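Local coordinates for takeout-like protein 1 (Epiphyas postvittana, PDB 4G0S) that probably binds and carries small hydrophobic ligands, as other Takeout and juvenile hormone binding proteins do, and here holds myristic acid in its interior, at residues D43-A48 / A197-F202; V85-D90 / I121-V126; L116-I121 / F150-N155. All blocks are in the same frame, centred on the assembly; numbering follows the deposited sequence.

Contact 1 of 3, residues D43-A48 / A197-F202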
loop_
_atom_site.group_PDB
_atom_site.type_symbol
_atom_site.label_atom_id
_atom_site.label_comp_id
_atom_site.label_asym_id
_atom_site.label_seq_id
_atom_site.Cartn_x
_atom_site.Cartn_y
_atom_site.Cartn_z
ATOM N N ASP A 43 -1.276 7.260 7.321
ATOM C CA ASP A 43 -2.071 6.703 8.446
ATOM C C ASP A 43 -3.064 5.667 7.941
ATOM O O ASP A 43 -3.856 5.939 7.019
ATOM C CB ASP A 43 -2.825 7.780 9.198
ATOM C CG ASP A 43 -1.927 8.668 9.977
ATOM O OD1 ASP A 43 -0.844 8.239 10.347
ATOM O OD2 ASP A 43 -2.274 9.823 10.230
ATOM N N LEU A 44 -3.012 4.482 8.542
ATOM C CA LEU A 44 -3.892 3.398 8.189
ATOM C C LEU A 44 -4.994 3.333 9.225
ATOM O O LEU A 44 -4.774 3.583 10.419
ATOM C CB LEU A 44 -3.164 2.038 8.162
ATOM C CG LEU A 44 -1.885 1.812 7.339
ATOM C CD1 LEU A 44 -1.203 0.495 7.712
ATOM C CD2 LEU A 44 -2.184 1.870 5.845
ATOM N N ASP A 45 -6.184 3.012 8.733
ATOM C CA ASP A 45 -7.369 2.838 9.536
ATOM C C ASP A 45 -7.150 1.580 10.387
ATOM O O ASP A 45 -6.475 0.607 9.978
ATOM C CB ASP A 45 -8.559 2.635 8.602
ATOM C CG ASP A 45 -8.925 3.916 7.776
ATOM O OD1 ASP A 45 -8.526 5.060 8.144
ATOM O OD2 ASP A 45 -9.649 3.748 6.746
ATOM N N ASP A 46 -7.703 1.589 11.580
ATOM C CA ASP A 46 -7.472 0.468 12.438
ATOM C C ASP A 46 -8.076 -0.759 11.783
ATOM O O ASP A 46 -9.060 -0.631 11.083
ATOM C CB ASP A 46 -8.009 0.781 13.819
ATOM C CG ASP A 46 -7.244 1.957 14.479
ATOM O OD1 ASP A 46 -6.371 2.616 13.814
ATOM O OD2 ASP A 46 -7.561 2.234 15.656
ATOM N N PHE A 47 -7.451 -1.920 11.903
ATOM C CA PHE A 47 -8.095 -3.122 11.369
ATOM C C PHE A 47 -7.789 -4.332 12.236
ATOM O O PHE A 47 -6.963 -4.279 13.180
ATOM C CB PHE A 47 -7.695 -3.399 9.912
ATOM C CG PHE A 47 -6.211 -3.655 9.724
ATOM C CD1 PHE A 47 -5.674 -4.937 9.912
ATOM C CD2 PHE A 47 -5.357 -2.614 9.397
ATOM C CE1 PHE A 47 -4.314 -5.185 9.732
ATOM C CE2 PHE A 47 -3.998 -2.844 9.238
ATOM C CZ PHE A 47 -3.472 -4.128 9.404
ATOM N N ALA A 48 -8.465 -5.424 11.891
ATOM C CA ALA A 48 -8.426 -6.637 12.646
ATOM C C ALA A 48 -8.591 -7.782 11.691
ATOM O O ALA A 48 -9.284 -7.670 10.672
ATOM C CB ALA A 48 -9.545 -6.633 13.679
ATOM N N ALA A 197 -3.310 -0.715 3.155
ATOM C CA ALA A 197 -2.639 0.430 2.478
ATOM C C ALA A 197 -3.279 0.697 1.129
ATOM O O ALA A 197 -3.379 1.852 0.718
ATOM C CB ALA A 197 -1.135 0.206 2.321
ATOM N N ALA A 198 -3.700 -0.366 0.430
ATOM C CA ALA A 198 -4.289 -0.191 -0.904
ATOM C C ALA A 198 -5.613 0.567 -0.814
ATOM O O ALA A 198 -5.920 1.441 -1.638
ATOM C CB ALA A 198 -4.479 -1.540 -1.617
ATOM N N LYS A 199 -6.406 0.204 0.181
ATOM C CA LYS A 199 -7.642 0.887 0.413
ATOM C C LYS A 199 -7.427 2.404 0.507
ATOM O O LYS A 199 -8.153 3.164 -0.127
ATOM C CB LYS A 199 -8.365 0.296 1.636
ATOM C CG LYS A 199 -8.117 0.929 2.975
ATOM C CD LYS A 199 -9.417 0.910 3.794
ATOM C CE LYS A 199 -9.927 -0.514 3.981
ATOM N NZ LYS A 199 -11.354 -0.596 3.529
ATOM N N LYS A 200 -6.426 2.830 1.291
ATOM C CA LYS A 200 -6.071 4.243 1.401
ATOM C C LYS A 200 -5.417 4.833 0.104
ATOM O O LYS A 200 -5.857 5.901 -0.366
ATOM C CB LYS A 200 -5.198 4.479 2.659
ATOM C CG LYS A 200 -5.817 5.481 3.616
ATOM C CD LYS A 200 -6.629 4.771 4.690
ATOM C CE LYS A 200 -7.489 5.743 5.468
ATOM N NZ LYS A 200 -6.647 6.568 6.368
ATOM N N ILE A 201 -4.416 4.155 -0.468
ATOM C CA ILE A 201 -3.765 4.559 -1.788
ATOM C C ILE A 201 -4.678 4.695 -3.052
ATOM O O ILE A 201 -4.655 5.733 -3.733
ATOM C CB ILE A 201 -2.607 3.603 -2.129
ATOM C CG1 ILE A 201 -1.425 3.810 -1.173
ATOM C CG2 ILE A 201 -2.143 3.670 -3.586
ATOM C CD1 ILE A 201 -0.747 2.491 -0.819
ATOM N N PHE A 202 -5.424 3.646 -3.397
ATOM C CA PHE A 202 -6.552 3.789 -4.359
ATOM C C PHE A 202 -7.486 4.983 -4.029
ATOM O O PHE A 202 -7.893 5.729 -4.920
ATOM C CB PHE A 202 -7.347 2.471 -4.420
ATOM C CG PHE A 202 -8.666 2.564 -5.145
ATOM C CD1 PHE A 202 -8.737 2.380 -6.513
ATOM C CD2 PHE A 202 -9.851 2.796 -4.446
ATOM C CE1 PHE A 202 -9.968 2.465 -7.184
ATOM C CE2 PHE A 202 -11.074 2.862 -5.106
ATOM C CZ PHE A 202 -11.137 2.702 -6.478
#
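Leu44 and Ala197 bring the two backbones nearest, with CA of Leu44 6.6 Å from CA of Ala197, where strand 42-51 passes the side of helix 191-211. This is a strand-to-helix contact of the fold of the Takeout and juvenile hormone binding family, in which a strongly curved antiparallel sheet wraps round a long helix. Asp45 and Asp46 form a break in strand 42-51, which resumes at Phe47, whereas 197-202 is helical throughout.

Two layers make up the contact. On the buried side, CD2 of Leu44 lies over the helix backbone, 3.7 Å from CA of Ala197 and 4.0 Å from its CB. Leu63 of strand 54-77 and a bound myristic acid also touch Ala197, so this layer continues into the ligand-holding interior.

The outer layer is polar and is carried by Lys200. Its chain bends at chi2 (94°) and again at chi4 (-73°), a course that runs it across the carboxylate of Asp45, with CE 3.0 Å from OD1 of Asp45. CB of Asp45 is directed at the helix, which sets its carboxylate beside the lysine chain. The carboxylate of Asp43 is engaged elsewhere, in a salt bridge with Lys62, and only the backbone of Asp43 serves the helix. The ammonium thus has two acceptors in the same short piece of chain: NZ of Lys200 forms a salt bridge of 3.0 Å with OD1 of Asp45 and donates a 2.9 Å hydrogen bond to O of Asp43, approaching at a C=O...N angle of 145°.

Contact 2 of 3, residues V85-D90 / I121-V126. With MYR (myristic acid), chain D.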
loop_
_atom_site.group_PDB
_atom_site.type_symbol
_atom_site.label_atom_id
_atom_site.label_comp_id
_atom_site.label_asym_id
_atom_site.label_seq_id
_atom_site.Cartn_x
_atom_site.Cartn_y
_atom_site.Cartn_z
ATOM N N VAL A 85 -0.424 -0.969 -12.689
ATOM C CA VAL A 85 0.705 -0.269 -12.096
ATOM C C VAL A 85 1.590 -1.226 -11.281
ATOM O O VAL A 85 1.154 -1.790 -10.241
ATOM C CB VAL A 85 0.261 0.954 -11.242
ATOM C CG1 VAL A 85 1.460 1.676 -10.643
ATOM C CG2 VAL A 85 -0.521 1.953 -12.085
ATOM N N ASP A 86 2.821 -1.416 -11.781
ATOM C CA ASP A 86 3.874 -2.181 -11.088
ATOM C C ASP A 86 4.932 -1.275 -10.466
ATOM O O ASP A 86 5.415 -0.325 -11.116
ATOM C CB ASP A 86 4.525 -3.210 -12.023
ATOM C CG ASP A 86 3.610 -4.368 -12.315
ATOM O OD1 ASP A 86 3.043 -4.948 -11.363
ATOM O OD2 ASP A 86 3.431 -4.701 -13.483
ATOM N N PHE A 87 5.256 -1.555 -9.205
ATOM C CA PHE A 87 6.257 -0.801 -8.467
ATOM C C PHE A 87 6.896 -1.655 -7.392
ATOM O O PHE A 87 6.609 -2.850 -7.323
ATOM C CB PHE A 87 5.712 0.543 -7.923
ATOM C CG PHE A 87 4.654 0.426 -6.837
ATOM C CD1 PHE A 87 4.963 0.704 -5.513
ATOM C CD2 PHE A 87 3.338 0.146 -7.154
ATOM C CE1 PHE A 87 3.985 0.654 -4.515
ATOM C CE2 PHE A 87 2.350 0.080 -6.159
ATOM C CZ PHE A 87 2.680 0.330 -4.833
ATOM N N HIS A 88 7.787 -1.049 -6.608
ATOM C CA HIS A 88 8.441 -1.689 -5.462
ATOM C C HIS A 88 9.100 -0.672 -4.593
ATOM O O HIS A 88 9.354 0.469 -5.031
ATOM C CB HIS A 88 9.413 -2.813 -5.857
ATOM C CG HIS A 88 10.701 -2.348 -6.540
ATOM N ND1 HIS A 88 10.762 -2.030 -7.859
ATOM C CD2 HIS A 88 11.999 -2.184 -6.045
ATOM C CE1 HIS A 88 12.019 -1.679 -8.181
ATOM N NE2 HIS A 88 12.773 -1.770 -7.074
ATOM N N LEU A 89 9.412 -1.072 -3.353
ATOM C CA LEU A 89 9.911 -0.133 -2.318
ATOM C C LEU A 89 10.403 -0.940 -1.142
ATOM O O LEU A 89 10.027 -2.106 -1.018
ATOM C CB LEU A 89 8.781 0.804 -1.844
ATOM C CG LEU A 89 7.529 0.178 -1.132
ATOM C CD1 LEU A 89 6.891 1.194 -0.196
ATOM C CD2 LEU A 89 6.475 -0.353 -2.079
ATOM N N ASP A 90 11.249 -0.343 -0.296
ATOM C CA ASP A 90 11.440 -0.864 1.043
ATOM C C ASP A 90 10.463 -0.072 1.916
ATOM O O ASP A 90 10.505 1.152 1.913
ATOM C CB ASP A 90 12.861 -0.710 1.642
ATOM C CG ASP A 90 13.975 -0.458 0.611
ATOM O OD1 ASP A 90 13.796 -0.556 -0.634
ATOM O OD2 ASP A 90 15.088 -0.153 1.106
ATOM N N ILE A 121 9.585 -4.918 -1.514
ATOM C CA ILE A 121 8.211 -5.389 -1.766
ATOM C C ILE A 121 7.666 -4.990 -3.118
ATOM O O ILE A 121 7.567 -3.802 -3.454
ATOM C CB ILE A 121 7.181 -5.138 -0.613
ATOM C CG1 ILE A 121 5.815 -5.766 -0.977
ATOM C CG2 ILE A 121 7.089 -3.666 -0.203
ATOM C CD1 ILE A 121 4.780 -5.763 0.148
ATOM N N HIS A 122 7.282 -5.996 -3.894
ATOM C CA HIS A 122 6.742 -5.742 -5.220
ATOM C C HIS A 122 5.253 -5.776 -5.185
ATOM O O HIS A 122 4.638 -6.562 -4.455
ATOM C CB HIS A 122 7.353 -6.687 -6.266
ATOM C CG HIS A 122 8.750 -6.273 -6.694
ATOM N ND1 HIS A 122 9.047 -5.876 -7.967
ATOM C CD2 HIS A 122 9.922 -6.148 -5.966
ATOM C CE1 HIS A 122 10.329 -5.533 -8.039
ATOM N NE2 HIS A 122 10.876 -5.704 -6.817
ATOM N N ILE A 123 4.651 -4.880 -5.955
ATOM C CA ILE A 123 3.203 -4.707 -5.948
ATOM C C ILE A 123 2.763 -4.727 -7.376
ATOM O O ILE A 123 3.450 -4.174 -8.287
ATOM C CB ILE A 123 2.776 -3.357 -5.347
ATOM C CG1 ILE A 123 3.485 -3.070 -4.010
ATOM C CG2 ILE A 123 1.268 -3.291 -5.145
ATOM C CD1 ILE A 123 2.843 -3.757 -2.845
ATOM N N HIS A 124 1.631 -5.389 -7.581
ATOM C CA HIS A 124 0.949 -5.351 -8.855
ATOM C C HIS A 124 -0.426 -4.826 -8.622
ATOM O O HIS A 124 -1.245 -5.511 -8.028
ATOM C CB HIS A 124 0.912 -6.728 -9.497
ATOM C CG HIS A 124 0.364 -6.710 -10.893
ATOM N ND1 HIS A 124 1.149 -6.475 -11.980
ATOM C CD2 HIS A 124 -0.937 -6.865 -11.362
ATOM C CE1 HIS A 124 0.376 -6.486 -13.086
ATOM N NE2 HIS A 124 -0.909 -6.696 -12.699
ATOM N N LEU A 125 -0.648 -3.563 -9.007
ATOM C CA LEU A 125 -1.941 -2.898 -8.830
ATOM C C LEU A 125 -2.694 -2.756 -10.160
ATOM O O LEU A 125 -2.143 -2.239 -11.146
ATOM C CB LEU A 125 -1.777 -1.533 -8.155
ATOM C CG LEU A 125 -3.049 -0.691 -8.005
ATOM C CD1 LEU A 125 -3.930 -1.206 -6.879
ATOM C CD2 LEU A 125 -2.676 0.773 -7.798
ATOM N N VAL A 126 -3.941 -3.268 -10.176
ATOM C CA VAL A 126 -4.800 -3.255 -11.351
ATOM C C VAL A 126 -6.030 -2.500 -10.926
ATOM O O VAL A 126 -6.672 -2.830 -9.866
ATOM C CB VAL A 126 -5.222 -4.668 -11.807
ATOM C CG1 VAL A 126 -6.295 -4.605 -12.915
ATOM C CG2 VAL A 126 -4.008 -5.486 -12.225
HETATM C C1 MYR D . 2.534 -1.943 1.097
HETATM O O1 MYR D . 3.731 -2.205 0.867
HETATM O O2 MYR D . 2.010 -0.958 0.518
HETATM C C2 MYR D . 1.705 -2.819 2.051
HETATM C C3 MYR D . 2.455 -3.742 3.040
HETATM C C4 MYR D . 2.535 -5.224 2.655
HETATM C C5 MYR D . 2.294 -6.249 3.784
HETATM C C6 MYR D . 3.553 -6.852 4.431
HETATM C C7 MYR D . 3.402 -8.331 4.747
HETATM C C8 MYR D . 4.306 -8.834 5.866
HETATM C C9 MYR D . 3.558 -9.745 6.846
HETATM C C10 MYR D . 2.869 -8.961 7.955
HETATM C C11 MYR D . 1.841 -9.784 8.728
HETATM C C12 MYR D . 1.799 -9.410 10.198
HETATM C C13 MYR D . 1.867 -10.703 11.030
HETATM C C14 MYR D . 2.112 -10.459 12.503
#
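Ile123 sets its CB over one face of the Phe87 ring, 3.9 Å from the ring centroid, a CH-pi contact displaced toward the rim. The two side chains run alongside each other in the same direction; chi1 of 67° places the Phe87 ring between its backbone N and carbonyl carbon, which brings CE2 and CZ up to the isoleucine. Leu89 and Ile121 lie side by side on this same face of the sheet, and CD1 of Ile121 continues to C4 of a myristic acid at 3.4 Å.

The face bearing Asp86, His88, His122 and His124 is polar. The imidazoles of His88 and His122 form an offset stack, their planes only 2° from parallel and their centroids 4.3 Å apart, while CB of His88 sits over the centre of the His122 ring. ND1 of His88 is hydrogen-bonded to OD2 of Asp72, which helps fix the turn of that ring. At the other end, OD1 of Asp86 meets ND1 of His124 at the ring edge, but the bond is bent (129°) and weak despite its 2.5 Å length.

The strands are antiparallel, with reciprocal backbone bonds at the hydrogen-bonded pair Val85 with Leu125, where N of Val85 is 2.6 Å from O of Leu125. The segment axes are 4.8 Å apart. Strand 54-77 borders 85-90 on its far edge and strand 139-153 borders 121-126, so this pair lies in the middle of the curved sheet.

Contact 3 of 3, residues L116-I121 / F150-N155. With MYR (myristic acid), chain D.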
loop_
_atom_site.group_PDB
_atom_site.type_symbol
_atom_site.label_atom_id
_atom_site.label_comp_id
_atom_site.label_asym_id
_atom_site.label_seq_id
_atom_site.Cartn_x
_atom_site.Cartn_y
_atom_site.Cartn_z
ATOM N N LEU A 116 7.493 -3.611 11.390
ATOM C CA LEU A 116 7.870 -4.576 10.336
ATOM C C LEU A 116 8.713 -3.820 9.383
ATOM O O LEU A 116 8.383 -2.702 9.060
ATOM C CB LEU A 116 6.677 -5.006 9.485
ATOM C CG LEU A 116 5.667 -6.097 9.626
ATOM C CD1 LEU A 116 4.721 -5.834 8.479
ATOM C CD2 LEU A 116 6.347 -7.471 9.518
ATOM N N LYS A 117 9.746 -4.450 8.851
ATOM C CA LYS A 117 10.550 -3.829 7.790
ATOM C C LYS A 117 10.482 -4.716 6.589
ATOM O O LYS A 117 10.903 -5.883 6.651
ATOM C CB LYS A 117 12.016 -3.770 8.205
ATOM C CG LYS A 117 12.442 -2.495 8.848
ATOM C CD LYS A 117 13.914 -2.256 8.509
ATOM C CE LYS A 117 14.718 -1.772 9.712
ATOM N NZ LYS A 117 16.195 -2.031 9.562
ATOM N N LEU A 118 9.983 -4.159 5.492
ATOM C CA LEU A 118 9.853 -4.867 4.231
ATOM C C LEU A 118 10.968 -4.494 3.260
ATOM O O LEU A 118 11.260 -3.322 3.069
ATOM C CB LEU A 118 8.485 -4.594 3.621
ATOM C CG LEU A 118 7.330 -5.005 4.538
ATOM C CD1 LEU A 118 6.014 -4.664 3.862
ATOM C CD2 LEU A 118 7.423 -6.496 4.885
ATOM N N LYS A 119 11.586 -5.501 2.655
ATOM C CA LYS A 119 12.788 -5.278 1.834
ATOM C C LYS A 119 12.465 -5.716 0.413
ATOM O O LYS A 119 12.283 -6.878 0.148
ATOM C CB LYS A 119 13.999 -6.023 2.452
ATOM C CG LYS A 119 15.351 -5.775 1.808
ATOM C CD LYS A 119 16.073 -4.544 2.352
ATOM C CE LYS A 119 17.301 -4.248 1.489
ATOM N NZ LYS A 119 16.830 -3.670 0.192
ATOM N N ASN A 120 12.329 -4.749 -0.483
ATOM C CA ASN A 120 12.030 -4.996 -1.887
ATOM C C ASN A 120 10.598 -5.586 -2.063
ATOM O O ASN A 120 10.425 -6.643 -2.667
ATOM C CB ASN A 120 13.123 -5.897 -2.492
ATOM C CG ASN A 120 13.062 -5.984 -3.990
ATOM O OD1 ASN A 120 12.326 -5.237 -4.623
ATOM N ND2 ASN A 120 13.837 -6.915 -4.584
ATOM N N ILE A 121 9.585 -4.918 -1.514
ATOM C CA ILE A 121 8.211 -5.389 -1.766
ATOM C C ILE A 121 7.666 -4.990 -3.118
ATOM O O ILE A 121 7.567 -3.802 -3.454
ATOM C CB ILE A 121 7.181 -5.138 -0.613
ATOM C CG1 ILE A 121 5.815 -5.766 -0.977
ATOM C CG2 ILE A 121 7.089 -3.666 -0.203
ATOM C CD1 ILE A 121 4.780 -5.763 0.148
ATOM N N PHE A 150 0.975 -8.907 -4.039
ATOM C CA PHE A 150 2.270 -8.500 -3.506
ATOM C C PHE A 150 3.317 -9.618 -3.428
ATOM O O PHE A 150 3.038 -10.765 -3.706
ATOM C CB PHE A 150 2.104 -7.838 -2.168
ATOM C CG PHE A 150 1.744 -8.787 -1.053
ATOM C CD1 PHE A 150 2.720 -9.293 -0.222
ATOM C CD2 PHE A 150 0.417 -9.152 -0.838
ATOM C CE1 PHE A 150 2.392 -10.134 0.811
ATOM C CE2 PHE A 150 0.082 -10.009 0.194
ATOM C CZ PHE A 150 1.082 -10.503 1.018
ATOM N N ASP A 151 4.525 -9.264 -3.017
ATOM C CA ASP A 151 5.648 -10.132 -3.160
ATOM C C ASP A 151 6.818 -9.471 -2.435
ATOM O O ASP A 151 7.518 -8.611 -2.998
ATOM C CB ASP A 151 5.974 -10.211 -4.647
ATOM C CG ASP A 151 7.076 -11.183 -4.960
ATOM O OD1 ASP A 151 7.393 -12.039 -4.107
ATOM O OD2 ASP A 151 7.618 -11.095 -6.091
ATOM N N VAL A 152 7.039 -9.870 -1.185
ATOM C CA VAL A 152 8.161 -9.377 -0.435
ATOM C C VAL A 152 9.331 -10.226 -0.900
ATOM O O VAL A 152 9.511 -11.377 -0.455
ATOM C CB VAL A 152 7.882 -9.503 1.074
ATOM C CG1 VAL A 152 8.880 -8.676 1.885
ATOM C CG2 VAL A 152 6.433 -9.095 1.389
ATOM N N LYS A 153 10.091 -9.682 -1.852
ATOM C CA LYS A 153 11.154 -10.439 -2.527
ATOM C C LYS A 153 12.472 -10.585 -1.759
ATOM O O LYS A 153 13.124 -11.632 -1.836
ATOM C CB LYS A 153 11.445 -9.844 -3.904
ATOM C CG LYS A 153 10.596 -10.428 -5.019
ATOM C CD LYS A 153 11.217 -10.067 -6.374
ATOM C CE LYS A 153 10.128 -9.893 -7.423
ATOM N NZ LYS A 153 9.293 -11.136 -7.585
ATOM N N ASP A 154 12.897 -9.554 -1.041
ATOM C CA ASP A 154 14.151 -9.696 -0.322
ATOM C C ASP A 154 13.972 -10.184 1.072
ATOM O O ASP A 154 14.600 -11.140 1.449
ATOM C CB ASP A 154 14.972 -8.407 -0.324
ATOM C CG ASP A 154 15.673 -8.207 -1.623
ATOM O OD1 ASP A 154 15.260 -8.895 -2.588
ATOM O OD2 ASP A 154 16.610 -7.384 -1.680
ATOM N N ASN A 155 13.115 -9.538 1.852
ATOM C CA ASN A 155 13.130 -9.848 3.255
ATOM C C ASN A 155 12.014 -9.189 4.007
ATOM O O ASN A 155 11.525 -8.157 3.614
ATOM C CB ASN A 155 14.472 -9.351 3.824
ATOM C CG ASN A 155 14.940 -10.158 5.004
ATOM O OD1 ASN A 155 16.117 -10.132 5.348
ATOM N ND2 ASN A 155 14.020 -10.863 5.653
HETATM C C1 MYR D . 2.534 -1.943 1.097
HETATM O O1 MYR D . 3.731 -2.205 0.867
HETATM O O2 MYR D . 2.010 -0.958 0.518
HETATM C C2 MYR D . 1.705 -2.819 2.051
HETATM C C3 MYR D . 2.455 -3.742 3.040
HETATM C C4 MYR D . 2.535 -5.224 2.655
HETATM C C5 MYR D . 2.294 -6.249 3.784
HETATM C C6 MYR D . 3.553 -6.852 4.431
HETATM C C7 MYR D . 3.402 -8.331 4.747
HETATM C C8 MYR D . 4.306 -8.834 5.866
HETATM C C9 MYR D . 3.558 -9.745 6.846
HETATM C C10 MYR D . 2.869 -8.961 7.955
HETATM C C11 MYR D . 1.841 -9.784 8.728
HETATM C C12 MYR D . 1.799 -9.410 10.198
HETATM C C13 MYR D . 1.867 -10.703 11.030
HETATM C C14 MYR D . 2.112 -10.459 12.503
#
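Asn120 and Asp154 meet through their side chains where both strands turn a corner. Asn120 has a left-handed backbone conformation, and its CB points at segment 150-155, packing against the carboxylate with CG of Asp154 3.5 Å away. CG of Asn120, anti to the backbone N (chi1 -168°), comes 3.9 Å from OD1 of Asp154, which brings ND2 within bonding distance. At the tip the amide's two polar atoms part company: ND2 of Asn120 donates to OD1 of Asp154 at 3.2 Å, while OD1 of Asn120 accepts a weak bond from NE2 of His122. The ND2 bond is nearly straight (166°); the acceptor lies in the amide plane, whereas the donor stands well above the carboxylate plane (64° out of it). An alanine here is likely to leave OD1 of Asp154 without this donor and NE2 of His122 without its weak acceptor.

Next to this pair the backbone forms a classic beta bulge at the end of the hairpin of strands 113-133 and 139-153, where the latter gives way to strand 155-160: Lys119 is opposed by two residues, Asp154 and Asn155. The carbonyl O of Lys119 accepts from N of Asp154 at 3.0 Å and, in the carbonyl plane, from N of Asn155 at 3.3 Å, while N of Lys119 returns a bond to O of Asn155. The register consequently shifts by one residue before Ile121 pairs with Val152.

Ile121 and Val152 point to the other face of the sheet from Lys119 and Asn155, and there the contacts are apolar. CG2 of Val152 rests 3.9 Å from CD1 of Ile121; CG1 of Val152 meets CD2 of Leu118. Both branches of Leu118 reach the ligand, CD1 more closely, 3.3 Å from C6 of the myristic acid.

Overall arrangement
Contacts 2 and 3 share Ile121 and strand 113-133, and they touch directly, N of His122 lying 2.8 Å from O of Asp151 in a probable hydrogen bond. Contact 1 stands apart, its centre about 16 Å from that of contact 2 and 18 Å from that of contact 3, and ties the long helix to strand 42-51 of the same sheet. Contact 2 is the buried one: an antiparallel strand pair with one apolar and one histidine-rich face. Contacts 1 and 3 are partly buried and mix apolar packing inside with polar groups outside, a lysine ammonium between acceptors in contact 1 and an amide-carboxylate pair at a bulged corner in contact 3. Myristic acid touches residues of all three.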